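Local coordinates for protein CalS11 (Micromonospora echinospora, PDB 3TOS) that is a methyltransferase of calicheamicin biosynthesis, probably an O-methyltransferase, that binds the S-adenosylmethionine by-product S-adenosyl-L-homocysteine, at residues B[107-115]-B[124-132]; B[230-241]-B[249-257]. All coordinates share one frame; numbering follows the deposited sequence. Where two conformers were deposited one is given.

Contact 1: B[107-115]-B[124-132]; sequences DTFTGFPDV and TAYQGRFAV. With SAH (S-adenosyl-L-homocysteine), chain O.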
loop_
_atom_site.group_PDB
_atom_site.type_symbol
_atom_site.label_atom_id
_atom_site.label_comp_id
_atom_site.label_asym_id
_atom_site.label_seq_id
_atom_site.Cartn_x
_atom_site.Cartn_y
_atom_site.Cartn_z
ATOM N N ASP B 107 26.408 -29.183 -19.261
ATOM C CA ASP B 107 27.576 -28.630 -19.942
ATOM C C ASP B 107 28.231 -29.773 -20.703
ATOM O O ASP B 107 28.038 -30.948 -20.346
ATOM C CB ASP B 107 28.588 -28.067 -18.888
ATOM C CG ASP B 107 29.476 -26.994 -19.437
ATOM O OD1 ASP B 107 30.228 -27.232 -20.429
ATOM O OD2 ASP B 107 29.455 -25.896 -18.879
ATOM N N THR B 108 29.046 -29.478 -21.703
ATOM C CA THR B 108 29.935 -30.482 -22.271
ATOM C C THR B 108 31.039 -30.819 -21.270
ATOM O O THR B 108 31.547 -31.958 -21.248
ATOM C CB THR B 108 30.662 -29.950 -23.515
ATOM O OG1 THR B 108 31.331 -28.752 -23.138
ATOM C CG2 THR B 108 29.689 -29.641 -24.682
ATOM N N PHE B 109 31.383 -29.826 -20.433
ATOM C CA PHE B 109 32.583 -29.831 -19.567
ATOM C C PHE B 109 33.856 -29.895 -20.363
ATOM O O PHE B 109 34.923 -30.040 -19.792
ATOM C CB PHE B 109 32.485 -30.873 -18.440
ATOM C CG PHE B 109 31.336 -30.620 -17.514
ATOM C CD1 PHE B 109 31.462 -29.648 -16.503
ATOM C CD2 PHE B 109 30.113 -31.321 -17.667
ATOM C CE1 PHE B 109 30.397 -29.410 -15.623
ATOM C CE2 PHE B 109 29.049 -31.102 -16.797
ATOM C CZ PHE B 109 29.174 -30.118 -15.796
ATOM N N THR B 110 33.749 -29.709 -21.681
ATOM C CA THR B 110 34.940 -29.646 -22.547
ATOM C C THR B 110 34.933 -28.358 -23.352
ATOM O O THR B 110 35.604 -28.229 -24.398
ATOM C CB THR B 110 34.998 -30.860 -23.512
ATOM O OG1 THR B 110 33.801 -30.900 -24.288
ATOM C CG2 THR B 110 35.075 -32.154 -22.734
ATOM N N GLY B 111 34.183 -27.380 -22.882
ATOM C CA GLY B 111 34.197 -26.102 -23.582
ATOM C C GLY B 111 33.224 -26.016 -24.728
ATOM O O GLY B 111 32.515 -26.977 -25.038
ATOM N N PHE B 112 33.196 -24.879 -25.404
ATOM C CA PHE B 112 32.269 -24.762 -26.532
ATOM C C PHE B 112 32.450 -25.898 -27.542
ATOM O O PHE B 112 33.575 -26.170 -27.966
ATOM C CB PHE B 112 32.540 -23.446 -27.313
ATOM C CG PHE B 112 32.260 -22.183 -26.566
ATOM C CD1 PHE B 112 31.229 -22.062 -25.651
ATOM C CD2 PHE B 112 33.012 -21.045 -26.876
ATOM C CE1 PHE B 112 30.993 -20.866 -24.982
ATOM C CE2 PHE B 112 32.761 -19.820 -26.222
ATOM C CZ PHE B 112 31.746 -19.735 -25.279
ATOM N N PRO B 113 31.368 -26.580 -27.969
ATOM C CA PRO B 113 31.585 -27.709 -28.903
ATOM C C PRO B 113 31.679 -27.310 -30.383
ATOM O O PRO B 113 32.234 -28.064 -31.201
ATOM C CB PRO B 113 30.335 -28.576 -28.698
ATOM C CG PRO B 113 29.270 -27.541 -28.362
ATOM C CD PRO B 113 29.962 -26.500 -27.503
ATOM N N ASP B 114 31.097 -26.150 -30.709
ATOM C CA ASP B 114 31.200 -25.532 -32.034
ATOM C C ASP B 114 30.795 -24.100 -31.823
ATOM O O ASP B 114 30.227 -23.775 -30.750
ATOM C CB ASP B 114 30.243 -26.194 -33.029
ATOM C CG ASP B 114 28.872 -26.432 -32.453
ATOM O OD1 ASP B 114 28.187 -25.512 -31.955
ATOM O OD2 ASP B 114 28.486 -27.584 -32.443
ATOM N N VAL B 115 31.095 -23.223 -32.778
ATOM C CA VAL B 115 30.394 -21.946 -32.725
ATOM C C VAL B 115 29.787 -21.553 -34.069
ATOM O O VAL B 115 30.157 -22.083 -35.114
ATOM C CB VAL B 115 31.324 -20.794 -32.197
ATOM C CG1 VAL B 115 32.007 -21.191 -30.882
ATOM C CG2 VAL B 115 32.394 -20.412 -33.226
ATOM N N THR B 124 37.391 -14.983 -28.016
ATOM C CA THR B 124 37.281 -16.262 -27.286
ATOM C C THR B 124 36.169 -17.170 -27.774
ATOM O O THR B 124 35.882 -18.214 -27.167
ATOM C CB THR B 124 37.178 -16.086 -25.754
ATOM O OG1 THR B 124 36.047 -15.267 -25.460
ATOM C CG2 THR B 124 38.449 -15.456 -25.210
ATOM N N ALA B 125 35.619 -16.845 -28.940
ATOM C CA ALA B 125 34.569 -17.683 -29.544
ATOM C C ALA B 125 35.182 -18.768 -30.446
ATOM O O ALA B 125 35.193 -18.663 -31.682
ATOM C CB ALA B 125 33.558 -16.802 -30.308
ATOM N N TYR B 126 35.705 -19.818 -29.815
ATOM C CA TYR B 126 36.280 -20.918 -30.563
ATOM C C TYR B 126 36.030 -22.227 -29.827
ATOM O O TYR B 126 35.781 -22.239 -28.598
ATOM C CB TYR B 126 37.787 -20.705 -30.863
ATOM C CG TYR B 126 38.618 -20.407 -29.631
ATOM C CD1 TYR B 126 38.883 -21.411 -28.694
ATOM C CD2 TYR B 126 39.110 -19.127 -29.372
ATOM C CE1 TYR B 126 39.663 -21.176 -27.507
ATOM C CE2 TYR B 126 39.878 -18.882 -28.205
ATOM C CZ TYR B 126 40.136 -19.893 -27.272
ATOM O OH TYR B 126 40.886 -19.607 -26.136
ATOM N N GLN B 127 36.031 -23.327 -30.574
ATOM C CA GLN B 127 35.814 -24.670 -29.960
ATOM C C GLN B 127 36.804 -24.943 -28.795
ATOM O O GLN B 127 38.015 -24.706 -28.900
ATOM C CB GLN B 127 35.928 -25.769 -31.042
ATOM C CG GLN B 127 35.422 -27.157 -30.640
ATOM C CD GLN B 127 36.280 -27.904 -29.583
ATOM O OE1 GLN B 127 35.744 -28.510 -28.603
ATOM N NE2 GLN B 127 37.584 -27.928 -29.803
ATOM N N GLY B 128 36.249 -25.378 -27.674
ATOM C CA GLY B 128 37.020 -25.726 -26.507
ATOM C C GLY B 128 37.181 -24.638 -25.477
ATOM O O GLY B 128 37.661 -24.909 -24.396
ATOM N N ARG B 129 36.806 -23.408 -25.808
ATOM C CA ARG B 129 36.904 -22.311 -24.856
ATOM C C ARG B 129 36.057 -22.669 -23.647
ATOM O O ARG B 129 34.952 -23.198 -23.816
ATOM C CB ARG B 129 36.425 -20.982 -25.458
ATOM C CG ARG B 129 36.445 -19.852 -24.438
ATOM C CD ARG B 129 37.961 -19.428 -24.205
ATOM N NE ARG B 129 38.158 -18.368 -23.212
ATOM C CZ ARG B 129 39.317 -17.757 -22.973
ATOM N NH1 ARG B 129 40.416 -18.055 -23.660
ATOM N NH2 ARG B 129 39.383 -16.798 -22.057
ATOM N N PHE B 130 36.591 -22.418 -22.436
ATOM C CA PHE B 130 35.923 -22.739 -21.188
ATOM C C PHE B 130 35.982 -24.220 -20.765
ATOM O O PHE B 130 35.301 -24.608 -19.799
ATOM C CB PHE B 130 34.472 -22.233 -21.050
ATOM C CG PHE B 130 34.294 -20.753 -21.171
ATOM C CD1 PHE B 130 34.875 -19.879 -20.271
ATOM C CD2 PHE B 130 33.459 -20.250 -22.148
ATOM C CE1 PHE B 130 34.705 -18.504 -20.394
ATOM C CE2 PHE B 130 33.263 -18.887 -22.282
ATOM C CZ PHE B 130 33.886 -17.998 -21.379
ATOM N N ALA B 131 36.762 -25.047 -21.469
ATOM C CA ALA B 131 36.986 -26.436 -21.060
ATOM C C ALA B 131 37.438 -26.485 -19.583
ATOM O O ALA B 131 38.230 -25.639 -19.142
ATOM C CB ALA B 131 38.046 -27.085 -21.885
ATOM N N VAL B 132 36.955 -27.484 -18.838
ATOM C CA VAL B 132 37.471 -27.733 -17.533
ATOM C C VAL B 132 38.186 -29.101 -17.590
ATOM O O VAL B 132 38.040 -29.847 -18.545
ATOM C CB VAL B 132 36.341 -27.687 -16.468
ATOM C CG1 VAL B 132 35.681 -26.279 -16.489
ATOM C CG2 VAL B 132 35.288 -28.733 -16.735
HETATM N N SAH O . 27.971 -20.515 -15.326
HETATM C CA SAH O . 29.469 -20.548 -15.325
HETATM C CB SAH O . 30.078 -20.036 -16.620
HETATM C CG SAH O . 29.734 -20.940 -17.822
HETATM S SD SAH O . 30.852 -20.597 -19.166
HETATM C C SAH O . 29.918 -19.651 -14.172
HETATM O O SAH O . 31.152 -19.523 -13.906
HETATM O OXT SAH O . 29.094 -19.131 -13.409
HETATM C "C5'" SAH O . 29.950 -21.192 -20.605
HETATM C "C4'" SAH O . 29.688 -22.737 -20.602
HETATM O "O4'" SAH O . 28.728 -23.039 -21.624
HETATM C "C3'" SAH O . 30.979 -23.477 -20.983
HETATM O "O3'" SAH O . 31.406 -24.332 -19.893
HETATM C "C2'" SAH O . 30.577 -24.228 -22.241
HETATM O "O2'" SAH O . 31.171 -25.535 -22.388
HETATM C "C1'" SAH O . 29.040 -24.320 -22.089
HETATM N N9 SAH O . 28.361 -24.528 -23.392
HETATM C C8 SAH O . 28.319 -23.685 -24.457
HETATM N N7 SAH O . 27.644 -24.337 -25.439
HETATM C C5 SAH O . 27.282 -25.566 -25.017
HETATM C C6 SAH O . 26.552 -26.694 -25.608
HETATM N N6 SAH O . 26.144 -26.639 -26.897
HETATM N N1 SAH O . 26.364 -27.776 -24.812
HETATM C C2 SAH O . 26.801 -27.818 -23.518
HETATM N N3 SAH O . 27.538 -26.849 -22.931
HETATM C C4 SAH O . 27.728 -25.691 -23.657
HETATM O O HOH W 1 33.400 -26.634 -20.082
#

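Contact 2: B[230-241]-B[249-257]; sequences MRKVLGLDHAPL and APAYLRWGD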
loop_
_atom_site.group_PDB
_atom_site.type_symbol
_atom_site.label_atom_id
_atom_site.label_comp_id
_atom_site.label_asym_id
_atom_site.label_seq_id
_atom_site.Cartn_x
_atom_site.Cartn_y
_atom_site.Cartn_z
HETATM N N MSE B 230 16.704 -15.221 -28.683
HETATM C CA MSE B 230 15.443 -14.750 -28.147
HETATM C C MSE B 230 14.619 -14.059 -29.225
HETATM O O MSE B 230 13.394 -14.223 -29.283
HETATM C CB MSE B 230 15.648 -13.786 -26.968
HETATM C CG MSE B 230 14.311 -13.204 -26.479
HETATM SE SE MSE B 230 14.223 -12.781 -24.563
HETATM C CE MSE B 230 13.639 -14.527 -23.905
ATOM N N ARG B 231 15.260 -13.267 -30.075
ATOM C CA ARG B 231 14.495 -12.573 -31.105
ATOM C C ARG B 231 13.895 -13.545 -32.115
ATOM O O ARG B 231 12.790 -13.307 -32.668
ATOM C CB ARG B 231 15.383 -11.521 -31.785
ATOM C CG ARG B 231 15.452 -10.250 -30.984
ATOM C CD ARG B 231 16.147 -9.100 -31.757
ATOM N NE ARG B 231 17.593 -9.287 -31.988
ATOM C CZ ARG B 231 18.163 -9.460 -33.176
ATOM N NH1 ARG B 231 19.485 -9.574 -33.213
ATOM N NH2 ARG B 231 17.424 -9.506 -34.292
ATOM N N LYS B 232 14.563 -14.662 -32.322
ATOM C CA LYS B 232 13.995 -15.726 -33.189
ATOM C C LYS B 232 12.885 -16.547 -32.558
ATOM O O LYS B 232 11.950 -16.945 -33.249
ATOM C CB LYS B 232 15.068 -16.670 -33.708
ATOM C CG LYS B 232 15.939 -15.947 -34.763
ATOM C CD LYS B 232 16.739 -16.894 -35.569
ATOM C CE LYS B 232 17.797 -16.193 -36.415
ATOM N NZ LYS B 232 17.272 -15.564 -37.679
ATOM N N VAL B 233 12.983 -16.836 -31.271
ATOM C CA VAL B 233 12.073 -17.803 -30.673
ATOM C C VAL B 233 10.835 -17.094 -30.103
ATOM O O VAL B 233 9.688 -17.547 -30.291
ATOM C CB VAL B 233 12.827 -18.575 -29.560
ATOM C CG1 VAL B 233 11.884 -19.553 -28.854
ATOM C CG2 VAL B 233 13.991 -19.347 -30.153
ATOM N N LEU B 234 11.080 -15.982 -29.392
ATOM C CA LEU B 234 10.017 -15.322 -28.626
ATOM C C LEU B 234 9.756 -13.865 -28.998
ATOM O O LEU B 234 8.595 -13.408 -28.965
ATOM C CB LEU B 234 10.325 -15.383 -27.109
ATOM C CG LEU B 234 10.402 -16.804 -26.489
ATOM C CD1 LEU B 234 10.709 -16.748 -24.992
ATOM C CD2 LEU B 234 9.126 -17.565 -26.658
ATOM N N GLY B 235 10.829 -13.135 -29.317
ATOM C CA GLY B 235 10.777 -11.679 -29.417
ATOM C C GLY B 235 11.194 -11.055 -28.093
ATOM O O GLY B 235 10.841 -11.586 -27.009
ATOM N N LEU B 236 11.911 -9.930 -28.147
ATOM C CA LEU B 236 12.374 -9.290 -26.908
ATOM C C LEU B 236 11.244 -8.677 -26.101
ATOM O O LEU B 236 11.433 -8.443 -24.906
ATOM C CB LEU B 236 13.447 -8.233 -27.224
ATOM C CG LEU B 236 14.805 -8.836 -27.646
ATOM C CD1 LEU B 236 15.761 -7.758 -28.230
ATOM C CD2 LEU B 236 15.520 -9.517 -26.466
ATOM N N ASP B 237 10.063 -8.470 -26.716
ATOM C CA ASP B 237 8.940 -7.889 -25.960
ATOM C C ASP B 237 7.864 -8.957 -25.690
ATOM O O ASP B 237 6.696 -8.637 -25.342
ATOM C CB ASP B 237 8.350 -6.658 -26.663
ATOM C CG ASP B 237 7.705 -7.003 -28.018
ATOM O OD1 ASP B 237 7.825 -8.174 -28.492
ATOM O OD2 ASP B 237 7.082 -6.095 -28.632
ATOM N N HIS B 238 8.235 -10.241 -25.835
ATOM C CA HIS B 238 7.329 -11.307 -25.436
ATOM C C HIS B 238 6.961 -11.219 -23.947
ATOM O O HIS B 238 5.804 -11.471 -23.533
ATOM C CB HIS B 238 7.961 -12.655 -25.727
ATOM C CG HIS B 238 7.094 -13.809 -25.332
ATOM N ND1 HIS B 238 6.046 -14.231 -26.115
ATOM C CD2 HIS B 238 7.108 -14.611 -24.242
ATOM C CE1 HIS B 238 5.452 -15.258 -25.522
ATOM N NE2 HIS B 238 6.107 -15.528 -24.406
ATOM N N ALA B 239 7.971 -10.910 -23.128
ATOM C CA ALA B 239 7.808 -10.721 -21.682
ATOM C C ALA B 239 8.692 -9.543 -21.282
ATOM O O ALA B 239 9.503 -9.076 -22.090
ATOM C CB ALA B 239 8.273 -11.974 -20.943
ATOM N N PRO B 240 8.532 -9.029 -20.036
ATOM C CA PRO B 240 9.370 -7.884 -19.646
ATOM C C PRO B 240 10.728 -8.347 -19.177
ATOM O O PRO B 240 10.851 -9.018 -18.140
ATOM C CB PRO B 240 8.620 -7.282 -18.457
ATOM C CG PRO B 240 7.206 -8.012 -18.455
ATOM C CD PRO B 240 7.517 -9.361 -19.030
ATOM N N LEU B 241 11.764 -7.982 -19.922
ATOM C CA LEU B 241 13.133 -8.280 -19.460
ATOM C C LEU B 241 13.567 -7.229 -18.436
ATOM O O LEU B 241 13.329 -6.020 -18.634
ATOM C CB LEU B 241 14.060 -8.238 -20.664
ATOM C CG LEU B 241 13.989 -9.506 -21.523
ATOM C CD1 LEU B 241 14.505 -9.175 -22.935
ATOM C CD2 LEU B 241 14.714 -10.675 -20.902
ATOM N N ALA B 249 24.076 -7.670 -15.682
ATOM C CA ALA B 249 23.571 -9.057 -15.892
ATOM C C ALA B 249 23.332 -9.591 -14.493
ATOM O O ALA B 249 24.032 -9.175 -13.551
ATOM C CB ALA B 249 24.631 -9.910 -16.615
ATOM N N PRO B 250 22.408 -10.539 -14.352
ATOM C CA PRO B 250 21.608 -11.145 -15.439
ATOM C C PRO B 250 20.451 -10.271 -15.914
ATOM O O PRO B 250 20.007 -9.338 -15.199
ATOM C CB PRO B 250 21.070 -12.385 -14.763
ATOM C CG PRO B 250 20.798 -11.938 -13.362
ATOM C CD PRO B 250 22.044 -11.103 -13.019
ATOM N N ALA B 251 19.961 -10.583 -17.104
ATOM C CA ALA B 251 18.678 -10.068 -17.542
ATOM C C ALA B 251 17.687 -11.211 -17.346
ATOM O O ALA B 251 17.999 -12.356 -17.685
ATOM C CB ALA B 251 18.735 -9.694 -18.997
ATOM N N TYR B 252 16.503 -10.918 -16.818
ATOM C CA TYR B 252 15.592 -12.020 -16.524
ATOM C C TYR B 252 14.165 -11.589 -16.756
ATOM O O TYR B 252 13.820 -10.422 -16.681
ATOM C CB TYR B 252 15.763 -12.500 -15.050
ATOM C CG TYR B 252 15.277 -11.528 -14.016
ATOM C CD1 TYR B 252 16.036 -10.403 -13.652
ATOM C CD2 TYR B 252 14.070 -11.759 -13.356
ATOM C CE1 TYR B 252 15.575 -9.513 -12.700
ATOM C CE2 TYR B 252 13.600 -10.873 -12.406
ATOM C CZ TYR B 252 14.357 -9.745 -12.088
ATOM O OH TYR B 252 13.863 -8.896 -11.126
ATOM N N LEU B 253 13.348 -12.574 -17.086
ATOM C CA LEU B 253 11.915 -12.337 -17.280
ATOM C C LEU B 253 11.094 -13.323 -16.427
ATOM O O LEU B 253 11.546 -14.418 -16.103
ATOM C CB LEU B 253 11.579 -12.470 -18.767
ATOM C CG LEU B 253 11.787 -13.846 -19.404
ATOM C CD1 LEU B 253 10.494 -14.695 -19.234
ATOM C CD2 LEU B 253 12.061 -13.613 -20.892
ATOM N N ARG B 254 9.861 -12.940 -16.129
ATOM C CA ARG B 254 8.921 -13.768 -15.374
ATOM C C ARG B 254 7.974 -14.271 -16.439
ATOM O O ARG B 254 7.227 -13.475 -17.052
ATOM C CB ARG B 254 8.169 -12.944 -14.320
ATOM C CG ARG B 254 7.282 -13.749 -13.371
ATOM C CD ARG B 254 7.121 -12.944 -12.089
ATOM N NE ARG B 254 6.158 -13.468 -11.132
ATOM C CZ ARG B 254 4.872 -13.137 -11.107
ATOM N NH1 ARG B 254 4.362 -12.316 -12.025
ATOM N NH2 ARG B 254 4.096 -13.622 -10.162
ATOM N N TRP B 255 8.019 -15.571 -16.695
ATOM C CA TRP B 255 7.204 -16.152 -17.766
ATOM C C TRP B 255 5.715 -15.772 -17.615
ATOM O O TRP B 255 5.119 -15.910 -16.506
ATOM C CB TRP B 255 7.348 -17.686 -17.729
ATOM C CG TRP B 255 6.804 -18.353 -18.950
ATOM C CD1 TRP B 255 5.636 -19.123 -19.042
ATOM C CD2 TRP B 255 7.360 -18.302 -20.277
ATOM N NE1 TRP B 255 5.479 -19.517 -20.332
ATOM C CE2 TRP B 255 6.505 -19.051 -21.105
ATOM C CE3 TRP B 255 8.494 -17.678 -20.846
ATOM C CZ2 TRP B 255 6.738 -19.209 -22.487
ATOM C CZ3 TRP B 255 8.740 -17.870 -22.173
ATOM C CH2 TRP B 255 7.865 -18.629 -22.991
ATOM N N GLY B 256 5.145 -15.263 -18.712
ATOM C CA GLY B 256 3.740 -14.941 -18.800
ATOM C C GLY B 256 3.438 -13.497 -18.447
ATOM O O GLY B 256 2.264 -13.078 -18.578
ATOM N N ASP B 257 4.424 -12.734 -17.976
ATOM C CA ASP B 257 4.178 -11.352 -17.613
ATOM C C ASP B 257 4.164 -10.432 -18.848
ATOM O O ASP B 257 4.491 -10.810 -19.994
ATOM C CB ASP B 257 5.254 -10.833 -16.638
ATOM C CG ASP B 257 4.910 -11.049 -15.172
ATOM O OD1 ASP B 257 3.923 -11.736 -14.883
ATOM O OD2 ASP B 257 5.650 -10.539 -14.305
ATOM O OXT ASP B 257 3.748 -9.257 -18.702
HETATM O O HOH W 2 4.471 -12.789 -21.660
HETATM O O HOH W 3 9.411 -10.038 -16.054
#

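Contact 1: B[107-115]-B[124-132]
Phe112 and Arg129 join the two loop segments through their backbones. Phe112 N gives a hydrogen bond to Arg129 O (2.9 Å), and Phe112 O takes one from Gly128 N (2.8 Å), which lies in the carbonyl plane on a lone pair. Farther along, Val132 N bonds only weakly to Phe109 O. Two overlapping type II turns, Tyr126 to Arg129 and Gly128 to Ala131, present these groups. Gly128 stands at the third position of the first turn, where a side chain would press on the preceding carbonyl; at Gly111, a CB would collide with Gly128 O and Arg129 O.

Aromatic packing forms the apolar part beside the ligand. The edge of Phe130 is turned toward the face of Phe112 in an offset edge-to-face pair, planes at 87° and centroids 5.3 Å apart, with Phe112 CZ and Phe130 CE2 the closest atoms at 3.5 Å. Phe112 has CG anti to its carbonyl carbon (chi1 -66°), which sets the ring alongside Phe130 with its rim against C8 of the adenine. Phe130 lies between the aliphatic CG of Arg129 on one face and the sulfur SD of the ligand on the other, a flat apolar wall suited to a thioether.

Polar contacts complete the ligand's seat. Asp107 spreads its carboxylate over the ribose diol: SAH O2' donates to Asp107 OD1 (2.8 Å) and SAH O3' to Asp107 OD2 (2.7 Å). Asp107 OD1 also accepts from Phe109 N in an Asx turn. A water gives hydrogens to Asp107 OD1 and Phe130 O, accepts from Gly111 N and is hydrogen-bonded to SAH O3', tying both segments to the ribose.

An acidic residue ending the second strand and gripping the ribose hydroxyls is the hallmark of the cofactor pocket in Rossmann-like methyltransferases; here Phe130 also borders the bound glutamate.

Contact 2: B[230-241]-B[249-257]
Leu253 packs its branched end into the tight part of the contact. Its CD2 touches Leu241 and, in the conformer given, meets CE of the selenomethionine Met230 tip to tip at 3.5 Å, while Leu253 CD1 rests against Ala239 CB at 3.9 Å. With CG set between its backbone N and carbonyl carbon (chi1 64°), Leu253 splits its two methyls between these partners; the small Ala239 lets the strand come close.

Beside this core, Leu234 CD1 abuts the rim of the Trp255 indole in its plane, 3.6 Å from Trp255 CZ3. His238 slants against the same six-membered ring, planes at 42°, and carries Leu234 CD2 over one of its own faces. Trp255 NE1 bonds to Asp237 of one neighbouring subunit, so an alanine in place of Trp255 would probably leave Leu234 and His238 facing a gap and that aspartate without its indole mate.

The chain end is looser and wetter. No direct hydrogen bond crosses between the segments; instead one water links His238 O to Asp257 O, and another donates to Pro240 O and accepts from Arg254 N. Pro240, which has no N-H to offer, lays its CD 3.6 Å from Asp257 CB. The exposed Asp257 side chain, in the conformer given, makes a salt bridge with Arg254, and O of the C-terminal carboxylate is hydrogen-bonded to Lys209 of another neighbouring subunit.

Strand 251-254 pairs with strand 211-215, whose Val213 touches Leu253 and whose Phe215 touches Met230; the contact thus fastens the C-terminal end of helix 225-233 and the following loop to this sheet, with helix 193-203 flanking Val233.

Contact 1 lies wholly ahead of contact 2 in the chain, and they do not touch: their centres lie 26 Å apart and their nearest atoms about 13 Å. Both depend on the same mixed sheet. Contact 1 grows from the end of strand 103-107, in its parallel part, and builds part of the wall of the cofactor pocket in the loop before helix 136-148. Contact 2 involves the antiparallel strand 251-254, toward the opposite edge of the sheet, next to the edge strand 242-243, together with helix 225-233. The first therefore serves ligand binding, whereas the second joins the C-terminal strand to its preceding helix and takes part in contacts between subunits.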